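Local coordinates for SorB (Sorangium cellulosum, PDB 6B2V), which contributes, through this domain, pyran synthase activity to module nine of the trans-acyltransferase assembly line for the antibiotic sorangicin, at residues P63-R72 and A202-N211; L94-V105 and E117-H125. All blocks are in the same frame, centred on the assembly; numbering follows the deposited sequence.

Interaction 1: P63-R72 and A202-N211; sequences PAVAYLEMAR and AFLLDPNLGN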
loop_
_atom_site.group_PDB
_atom_site.type_symbol
_atom_site.label_atom_id
_atom_site.label_comp_id
_atom_site.label_asym_id
_atom_site.label_seq_id
_atom_site.Cartn_x
_atom_site.Cartn_y
_atom_site.Cartn_z
ATOM N N PRO A 63 7.243 -2.217 5.395
ATOM C CA PRO A 63 6.662 -1.988 4.095
ATOM C C PRO A 63 5.998 -0.653 3.977
ATOM O O PRO A 63 5.340 -0.221 4.866
ATOM C CB PRO A 63 5.622 -3.111 3.951
ATOM C CG PRO A 63 5.985 -4.092 4.952
ATOM C CD PRO A 63 6.596 -3.333 6.075
ATOM N N ALA A 64 6.058 -0.114 2.784
ATOM C CA ALA A 64 5.454 1.183 2.507
ATOM C C ALA A 64 3.959 1.178 2.822
ATOM O O ALA A 64 3.415 2.033 3.421
ATOM C CB ALA A 64 5.657 1.541 1.042
ATOM N N VAL A 65 3.344 0.081 2.445
ATOM C CA VAL A 65 1.951 -0.117 2.621
ATOM C C VAL A 65 1.532 -0.186 4.080
ATOM O O VAL A 65 0.439 0.081 4.402
ATOM C CB VAL A 65 1.462 -1.288 1.727
ATOM C CG1 VAL A 65 1.700 -2.644 2.333
ATOM C CG2 VAL A 65 0.140 -1.055 1.071
ATOM N N ALA A 66 2.424 -0.656 4.937
ATOM C CA ALA A 66 2.156 -0.748 6.366
ATOM C C ALA A 66 2.020 0.613 7.021
ATOM O O ALA A 66 1.373 0.730 7.985
ATOM C CB ALA A 66 3.153 -1.617 7.093
ATOM N N TYR A 67 2.681 1.625 6.474
ATOM C CA TYR A 67 2.543 2.963 7.015
ATOM C C TYR A 67 1.138 3.483 6.831
ATOM O O TYR A 67 0.657 4.237 7.616
ATOM C CB TYR A 67 3.549 3.923 6.378
ATOM C CG TYR A 67 5.027 3.641 6.670
ATOM C CD1 TYR A 67 5.582 3.989 7.865
ATOM C CD2 TYR A 67 5.839 3.140 5.717
ATOM C CE1 TYR A 67 6.899 3.748 8.123
ATOM C CE2 TYR A 67 7.151 2.890 5.959
ATOM C CZ TYR A 67 7.691 3.201 7.153
ATOM O OH TYR A 67 9.010 2.976 7.331
ATOM N N LEU A 68 0.538 3.143 5.705
ATOM C CA LEU A 68 -0.798 3.563 5.406
ATOM C C LEU A 68 -1.748 2.938 6.391
ATOM O O LEU A 68 -2.609 3.560 6.865
ATOM C CB LEU A 68 -1.213 3.179 3.985
ATOM C CG LEU A 68 -0.385 3.778 2.851
ATOM C CD1 LEU A 68 -0.812 3.276 1.507
ATOM C CD2 LEU A 68 -0.405 5.289 2.869
ATOM N N GLU A 69 -1.550 1.665 6.628
ATOM C CA GLU A 69 -2.383 0.961 7.603
ATOM C C GLU A 69 -2.189 1.526 9.026
ATOM O O GLU A 69 -3.099 1.647 9.754
ATOM C CB GLU A 69 -2.124 -0.561 7.547
ATOM C CG GLU A 69 -2.800 -1.415 8.630
ATOM C CD GLU A 69 -4.302 -1.543 8.496
ATOM O OE1 GLU A 69 -4.852 -1.186 7.507
ATOM O OE2 GLU A 69 -4.884 -2.027 9.438
ATOM N N MET A 70 -0.968 1.858 9.380
ATOM C CA MET A 70 -0.695 2.418 10.681
ATOM C C MET A 70 -1.388 3.766 10.868
ATOM O O MET A 70 -1.986 3.995 11.873
ATOM C CB MET A 70 0.817 2.553 10.906
ATOM C CG MET A 70 1.163 3.051 12.294
ATOM S SD MET A 70 2.966 3.229 12.418
ATOM C CE MET A 70 3.140 3.623 14.159
ATOM N N ALA A 71 -1.296 4.620 9.871
ATOM C CA ALA A 71 -1.939 5.892 9.959
ATOM C C ALA A 71 -3.456 5.761 10.081
ATOM O O ALA A 71 -4.040 6.411 10.859
ATOM C CB ALA A 71 -1.598 6.726 8.763
ATOM N N ARG A 72 -4.041 4.896 9.283
ATOM C CA ARG A 72 -5.461 4.649 9.355
ATOM C C ARG A 72 -5.849 4.071 10.706
ATOM O O ARG A 72 -6.810 4.480 11.277
ATOM C CB ARG A 72 -5.886 3.666 8.260
ATOM C CG ARG A 72 -7.379 3.331 8.188
ATOM C CD ARG A 72 -7.597 1.903 7.661
ATOM N NE ARG A 72 -7.076 0.856 8.504
ATOM C CZ ARG A 72 -7.574 0.505 9.668
ATOM N NH1 ARG A 72 -8.633 1.104 10.136
ATOM N NH2 ARG A 72 -7.033 -0.449 10.349
ATOM N N ALA A 202 -7.035 -8.022 12.846
ATOM C CA ALA A 202 -6.985 -6.641 13.300
ATOM C C ALA A 202 -6.634 -5.675 12.166
ATOM O O ALA A 202 -7.014 -4.522 12.150
ATOM C CB ALA A 202 -6.030 -6.476 14.445
ATOM N N PHE A 203 -5.894 -6.191 11.210
ATOM C CA PHE A 203 -5.529 -5.389 10.059
ATOM C C PHE A 203 -6.720 -5.122 9.134
ATOM O O PHE A 203 -7.480 -6.019 8.928
ATOM C CB PHE A 203 -4.517 -6.134 9.192
ATOM C CG PHE A 203 -3.107 -6.169 9.704
ATOM C CD1 PHE A 203 -2.383 -5.035 9.918
ATOM C CD2 PHE A 203 -2.469 -7.353 9.858
ATOM C CE1 PHE A 203 -1.080 -5.096 10.325
ATOM C CE2 PHE A 203 -1.181 -7.430 10.280
ATOM C CZ PHE A 203 -0.483 -6.290 10.512
ATOM N N LEU A 204 -6.917 -3.911 8.656
ATOM C CA LEU A 204 -7.904 -3.684 7.631
ATOM C C LEU A 204 -7.191 -4.119 6.341
ATOM O O LEU A 204 -7.629 -5.022 5.663
ATOM C CB LEU A 204 -8.349 -2.269 7.557
ATOM C CG LEU A 204 -9.323 -1.932 6.440
ATOM C CD1 LEU A 204 -10.452 -2.926 6.304
ATOM C CD2 LEU A 204 -9.877 -0.553 6.629
ATOM N N LEU A 205 -6.041 -3.513 6.081
ATOM C CA LEU A 205 -5.184 -3.958 4.993
ATOM C C LEU A 205 -3.896 -4.600 5.561
ATOM O O LEU A 205 -3.017 -3.911 5.930
ATOM C CB LEU A 205 -4.795 -2.813 4.079
ATOM C CG LEU A 205 -4.012 -3.161 2.815
ATOM C CD1 LEU A 205 -4.744 -4.166 1.945
ATOM C CD2 LEU A 205 -3.711 -1.915 2.042
ATOM N N ASP A 206 -3.837 -5.920 5.564
ATOM C CA ASP A 206 -2.677 -6.667 5.959
ATOM C C ASP A 206 -1.593 -6.308 4.945
ATOM O O ASP A 206 -1.823 -6.266 3.803
ATOM C CB ASP A 206 -2.961 -8.197 5.840
ATOM C CG ASP A 206 -1.833 -9.106 6.369
ATOM O OD1 ASP A 206 -0.685 -9.123 5.945
ATOM O OD2 ASP A 206 -2.092 -9.907 7.203
ATOM N N PRO A 207 -0.374 -6.201 5.412
ATOM C CA PRO A 207 0.714 -5.835 4.537
ATOM C C PRO A 207 0.923 -6.832 3.420
ATOM O O PRO A 207 1.343 -6.437 2.406
ATOM C CB PRO A 207 1.896 -5.745 5.492
ATOM C CG PRO A 207 1.282 -5.300 6.734
ATOM C CD PRO A 207 -0.016 -6.008 6.824
ATOM N N ASN A 208 0.715 -8.096 3.672
ATOM C CA ASN A 208 0.908 -9.055 2.606
ATOM C C ASN A 208 -0.078 -8.841 1.438
ATOM O O ASN A 208 0.288 -8.998 0.307
ATOM C CB ASN A 208 0.813 -10.479 3.143
ATOM C CG ASN A 208 2.067 -10.912 3.891
ATOM O OD1 ASN A 208 3.088 -10.391 3.682
ATOM N ND2 ASN A 208 1.923 -11.848 4.778
ATOM N N LEU A 209 -1.325 -8.562 1.783
ATOM C CA LEU A 209 -2.325 -8.244 0.802
ATOM C C LEU A 209 -2.012 -6.887 0.143
ATOM O O LEU A 209 -2.110 -6.771 -1.002
ATOM C CB LEU A 209 -3.728 -8.251 1.411
ATOM C CG LEU A 209 -4.905 -7.886 0.487
ATOM C CD1 LEU A 209 -4.930 -8.733 -0.762
ATOM C CD2 LEU A 209 -6.178 -8.091 1.246
ATOM N N GLY A 210 -1.617 -5.898 0.924
ATOM C CA GLY A 210 -1.274 -4.629 0.326
ATOM C C GLY A 210 -0.141 -4.696 -0.667
ATOM O O GLY A 210 -0.178 -4.119 -1.656
ATOM N N ASN A 211 0.871 -5.446 -0.307
ATOM C CA ASN A 211 1.984 -5.671 -1.224
ATOM C C ASN A 211 1.551 -6.435 -2.476
ATOM O O ASN A 211 2.075 -6.240 -3.509
ATOM C CB ASN A 211 3.116 -6.416 -0.543
ATOM C CG ASN A 211 3.992 -5.499 0.266
ATOM O OD1 ASN A 211 4.554 -5.911 1.225
ATOM N ND2 ASN A 211 4.096 -4.310 -0.152
HETATM O O HOH W 1 4.765 -1.903 0.542
HETATM O O HOH W 2 -0.603 -2.752 5.056
#

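Interaction 2: L94-V105 and E117-H125; sequences LVIRDRACELRV and EVSSSRGVH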
loop_
_atom_site.group_PDB
_atom_site.type_symbol
_atom_site.label_atom_id
_atom_site.label_comp_id
_atom_site.label_asym_id
_atom_site.label_seq_id
_atom_site.Cartn_x
_atom_site.Cartn_y
_atom_site.Cartn_z
ATOM N N LEU A 94 12.883 2.124 6.911
ATOM C CA LEU A 94 13.083 1.660 8.236
ATOM C C LEU A 94 13.360 0.176 8.211
ATOM O O LEU A 94 12.539 -0.600 7.867
ATOM C CB LEU A 94 11.845 1.900 9.053
ATOM C CG LEU A 94 11.817 1.546 10.521
ATOM C CD1 LEU A 94 12.942 2.218 11.281
ATOM C CD2 LEU A 94 10.491 1.973 11.096
ATOM N N VAL A 95 14.550 -0.167 8.618
ATOM C CA VAL A 95 14.950 -1.558 8.688
ATOM C C VAL A 95 15.132 -1.961 10.150
ATOM O O VAL A 95 15.850 -1.329 10.852
ATOM C CB VAL A 95 16.246 -1.779 7.959
ATOM C CG1 VAL A 95 16.748 -3.182 8.225
ATOM C CG2 VAL A 95 16.079 -1.525 6.501
ATOM N N ILE A 96 14.427 -2.987 10.593
ATOM C CA ILE A 96 14.507 -3.405 11.964
ATOM C C ILE A 96 14.896 -4.852 12.058
ATOM O O ILE A 96 14.122 -5.699 11.732
ATOM C CB ILE A 96 13.163 -3.240 12.653
ATOM C CG1 ILE A 96 12.786 -1.773 12.667
ATOM C CG2 ILE A 96 13.248 -3.707 14.088
ATOM C CD1 ILE A 96 11.403 -1.483 13.149
ATOM N N ARG A 97 16.102 -5.078 12.527
ATOM C CA ARG A 97 16.634 -6.397 12.678
ATOM C C ARG A 97 17.411 -6.590 13.968
ATOM O O ARG A 97 17.070 -7.361 14.785
ATOM C CB ARG A 97 17.575 -6.685 11.552
ATOM C CG ARG A 97 17.821 -8.158 11.310
ATOM C CD ARG A 97 18.948 -8.290 10.321
ATOM N NE ARG A 97 18.403 -8.381 8.986
ATOM C CZ ARG A 97 18.513 -7.489 8.019
ATOM N NH1 ARG A 97 19.183 -6.359 8.190
ATOM N NH2 ARG A 97 17.909 -7.748 6.871
ATOM N N ASP A 98 18.481 -5.860 14.101
ATOM C CA ASP A 98 19.348 -6.013 15.259
ATOM C C ASP A 98 18.716 -5.707 16.638
ATOM O O ASP A 98 18.857 -6.435 17.593
ATOM C CB ASP A 98 20.566 -5.115 15.038
ATOM C CG ASP A 98 20.190 -3.747 14.431
ATOM O OD1 ASP A 98 19.835 -3.658 13.229
ATOM O OD2 ASP A 98 20.226 -2.761 15.178
ATOM N N ARG A 99 17.987 -4.623 16.678
ATOM C CA ARG A 99 17.404 -4.091 17.886
ATOM C C ARG A 99 15.995 -3.589 17.660
ATOM O O ARG A 99 15.712 -3.105 16.621
ATOM C CB ARG A 99 18.303 -2.913 18.212
ATOM C CG ARG A 99 17.804 -1.827 19.174
ATOM C CD ARG A 99 18.917 -1.217 19.997
ATOM N NE ARG A 99 19.557 -2.212 20.811
ATOM C CZ ARG A 99 19.430 -2.353 22.132
ATOM N NH1 ARG A 99 18.732 -1.530 22.874
ATOM N NH2 ARG A 99 20.047 -3.361 22.717
ATOM N N ALA A 100 15.167 -3.589 18.681
ATOM C CA ALA A 100 13.829 -3.046 18.556
ATOM C C ALA A 100 13.843 -1.518 18.365
ATOM O O ALA A 100 14.784 -0.880 18.672
ATOM C CB ALA A 100 12.999 -3.372 19.732
ATOM N N CYS A 101 12.769 -0.977 17.788
ATOM C CA CYS A 101 12.621 0.442 17.519
ATOM C C CYS A 101 11.191 0.898 17.676
ATOM O O CYS A 101 10.276 0.200 17.349
ATOM C CB CYS A 101 13.063 0.727 16.088
ATOM S SG CYS A 101 13.454 2.438 15.646
ATOM N N GLU A 102 11.022 2.117 18.126
ATOM C CA GLU A 102 9.716 2.674 18.246
ATOM C C GLU A 102 9.369 3.469 17.005
ATOM O O GLU A 102 10.187 4.085 16.455
ATOM C CB GLU A 102 9.654 3.601 19.451
ATOM C CG GLU A 102 8.331 4.310 19.662
ATOM C CD GLU A 102 8.375 5.526 20.608
ATOM O OE1 GLU A 102 8.864 6.584 20.274
ATOM O OE2 GLU A 102 7.856 5.438 21.660
ATOM N N LEU A 103 8.128 3.388 16.585
ATOM C CA LEU A 103 7.613 4.178 15.486
ATOM C C LEU A 103 6.464 4.992 16.036
ATOM O O LEU A 103 5.657 4.460 16.729
ATOM C CB LEU A 103 7.134 3.281 14.358
ATOM C CG LEU A 103 7.067 3.840 12.973
ATOM C CD1 LEU A 103 8.357 4.428 12.520
ATOM C CD2 LEU A 103 6.670 2.739 12.031
ATOM N N ARG A 104 6.433 6.259 15.692
ATOM C CA ARG A 104 5.406 7.164 16.154
ATOM C C ARG A 104 4.684 7.804 15.010
ATOM O O ARG A 104 5.277 8.059 14.040
ATOM C CB ARG A 104 6.027 8.244 17.035
ATOM C CG ARG A 104 5.032 9.183 17.658
ATOM C CD ARG A 104 5.687 10.309 18.430
ATOM N NE ARG A 104 6.639 9.852 19.428
ATOM C CZ ARG A 104 7.533 10.660 19.983
ATOM N NH1 ARG A 104 7.603 11.908 19.605
ATOM N NH2 ARG A 104 8.374 10.228 20.882
ATOM N N VAL A 105 3.380 7.970 15.143
ATOM C CA VAL A 105 2.608 8.630 14.138
ATOM C C VAL A 105 1.870 9.764 14.802
ATOM O O VAL A 105 1.206 9.555 15.750
ATOM C CB VAL A 105 1.656 7.661 13.400
ATOM C CG1 VAL A 105 0.740 6.958 14.342
ATOM C CG2 VAL A 105 0.860 8.376 12.353
ATOM N N GLU A 117 2.292 12.162 10.083
ATOM C CA GLU A 117 3.698 11.999 9.877
ATOM C C GLU A 117 4.143 10.820 10.701
ATOM O O GLU A 117 3.904 10.781 11.867
ATOM C CB GLU A 117 4.473 13.221 10.310
ATOM C CG GLU A 117 5.966 13.132 10.054
ATOM C CD GLU A 117 6.756 14.275 10.704
ATOM O OE1 GLU A 117 7.058 14.220 11.883
ATOM O OE2 GLU A 117 7.003 15.206 9.978
ATOM N N VAL A 118 4.795 9.846 10.077
ATOM C CA VAL A 118 5.310 8.723 10.800
ATOM C C VAL A 118 6.824 8.873 10.928
ATOM O O VAL A 118 7.484 9.031 9.973
ATOM C CB VAL A 118 5.048 7.397 10.092
ATOM C CG1 VAL A 118 5.459 6.276 10.998
ATOM C CG2 VAL A 118 3.589 7.253 9.777
ATOM N N SER A 119 7.299 8.858 12.155
ATOM C CA SER A 119 8.694 9.038 12.450
ATOM C C SER A 119 9.234 8.171 13.555
ATOM O O SER A 119 8.552 7.568 14.267
ATOM C CB SER A 119 8.945 10.473 12.854
ATOM O OG SER A 119 8.274 10.759 14.010
ATOM N N SER A 120 10.535 8.235 13.636
ATOM C CA SER A 120 11.308 7.568 14.634
ATOM C C SER A 120 12.532 8.370 14.987
ATOM O O SER A 120 12.794 9.378 14.450
ATOM C CB SER A 120 11.806 6.206 14.157
ATOM O OG SER A 120 12.789 6.302 13.184
ATOM N N SER A 121 13.395 7.771 15.778
ATOM C CA SER A 121 14.664 8.413 16.076
ATOM C C SER A 121 15.581 8.450 14.865
ATOM O O SER A 121 16.612 9.065 14.907
ATOM C CB SER A 121 15.343 7.772 17.273
ATOM O OG SER A 121 15.650 6.467 17.014
ATOM N N ARG A 122 15.198 7.766 13.805
ATOM C CA ARG A 122 15.931 7.702 12.581
ATOM C C ARG A 122 15.380 8.606 11.489
ATOM O O ARG A 122 15.745 8.475 10.360
ATOM C CB ARG A 122 16.009 6.252 12.095
ATOM C CG ARG A 122 16.363 5.275 13.175
ATOM C CD ARG A 122 16.473 3.854 12.650
ATOM N NE ARG A 122 16.615 2.835 13.676
ATOM C CZ ARG A 122 16.495 1.538 13.476
ATOM N NH1 ARG A 122 16.276 1.052 12.287
ATOM N NH2 ARG A 122 16.641 0.714 14.475
ATOM N N GLY A 123 14.476 9.498 11.828
ATOM C CA GLY A 123 13.962 10.394 10.838
ATOM C C GLY A 123 12.500 10.264 10.504
ATOM O O GLY A 123 11.784 9.664 11.217
ATOM N N VAL A 124 12.116 10.864 9.406
ATOM C CA VAL A 124 10.748 10.812 8.979
ATOM C C VAL A 124 10.641 9.722 7.916
ATOM O O VAL A 124 11.424 9.628 7.046
ATOM C CB VAL A 124 10.276 12.144 8.477
ATOM C CG1 VAL A 124 8.887 12.050 7.882
ATOM C CG2 VAL A 124 10.320 13.143 9.611
ATOM N N HIS A 125 9.662 8.851 8.092
ATOM C CA HIS A 125 9.477 7.726 7.178
ATOM C C HIS A 125 8.328 7.843 6.194
ATOM O O HIS A 125 8.425 7.425 5.085
ATOM C CB HIS A 125 9.328 6.430 7.997
ATOM C CG HIS A 125 10.452 6.193 8.951
ATOM N ND1 HIS A 125 11.713 5.864 8.533
ATOM C CD2 HIS A 125 10.525 6.303 10.290
ATOM C CE1 HIS A 125 12.501 5.762 9.575
ATOM N NE2 HIS A 125 11.806 6.030 10.656
HETATM O O HOH W 3 16.570 1.864 9.432
HETATM O O HOH W 4 16.792 -2.173 14.388
#

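Interaction 1: P63-R72 and A202-N211
Glu69 reaches across to the backbone of Leu204 and Leu205 and forms the tightly held part of this contact. Its OE2 accepts from Leu204 N at 2.9 Å and its OE1 from Leu205 N at 3.0 Å, both bonds nearly straight. The side chain leaves the helix with CG anti to the backbone N (chi1 173°) and then bends at chi2 (71°), which lays the carboxylate against the two amides. Arg72, one helical turn on, grips the same carboxylate side-on through NE and NH2 from the opposite face, so each oxygen is held between an arginine nitrogen and a backbone N-H. His28 adds a further hydrogen bond to OE2. The apolar half is in close van der Waals contact. Val65 CG2 lies 3.9 Å from Gly210 CA, on a surface without a side chain, while Val65 CG1 approaches Pro207 O at 3.8 Å. Ala66 CB faces Pro207 CG at 4.1 Å, and Pro207 CD in turn sits over the centre of the Phe203 ring. In the interior, between the Glu69 and Val65 parts, water 2 bridges two backbone carbonyls of buried residues, donating to Leu205 O and weakly to Val65 O. At the margins the fit is looser. Water 1 bridges Val65 N and Asn211 ND2, the latter at 2.6 Å. On the partly solvent-exposed side, Leu204 CB lies 3.5 Å from Arg72 NE, over one face of the guanidinium. Asp206, turned away from helix 64-72, sits at the N-cap of helix 207-225 and accepts from Asn208 N through OD1. The two helical segments run at 124° with 8.9 Å between their axes. This buried junction joins a helix of the predicted N-terminal hotdog region to one of the C-terminal region, as expected of the double-hotdog fold of polyketide synthase dehydratase-like domains.

Interaction 2: L94-V105 and E117-H125
Arg104 and Ser119 exchange two backbone hydrogen bonds, Arg104 N to Ser119 O and Ser119 N to Arg104 O, each 2.9 Å long, and so form the hydrogen-bonded pair of an antiparallel hairpin. From the type I turn after strand 113-120, Arg122 reaches back with an extended chain and gives NH1 to Val95 O at 2.8 Å. That oxygen lies in the guanidinium plane, although the bond is noticeably bent, with 144° at the hydrogen. Water 3 joins the same NH1 to Val95 N, and water 4 links NH2 to Arg99 O. Cys101 SG rests over one face of the guanidinium, 3.7 Å from Arg122 NE. The turn that presents this arginine is fixed from within: Ser120 OG accepts from Arg122 N in an ST turn and also hydrogen-bonds His125 NE2 at 2.7 Å. Further out the contact becomes apolar. Leu94 CB makes a CH-pi contact over one face of the His125 ring, 4.2 Å from its centroid, and Leu103 CD1 comes within 3.6 Å of His125 CD2. With CG anti to the backbone N (chi1 -157°), Leu103 brings CG to 3.5 Å from Val118 CG1. In the next, non-hydrogen-bonded pair, Val105 CG2 meets Val118 CG2. Arg122 is thus tied to the loop that precedes strand 101-110 through a neutral carbonyl and waters rather than a direct salt bridge. Asp98 is not in contact, and at a separation of 5.0 Å between its OD2 and Arg122 NH2 it probably offers only modest electrostatic help.

In the fold
Of the four segments, the one on helix 64-77 comes first; helix 207-225 follows some 130 residues later, so interaction 1 closes a long loop. Nested inside it, interaction 2 closes a short one, its segments 12 residues apart: residues 94-105 lead into strand 101-110, the chain turns back as strand 113-120 and reverses again into strand 123-132. The centres lie 16 Å apart, yet the two contacts touch. The far side of the helix packs on the hairpin and its neighbours: Tyr67 on Val118, on Leu94 of the preceding loop and on His125 of strand 123-132, Met70 on Leu103. Helix 64-77 lies between the sheet of its own predicted N-terminal hotdog region and the C-terminal region.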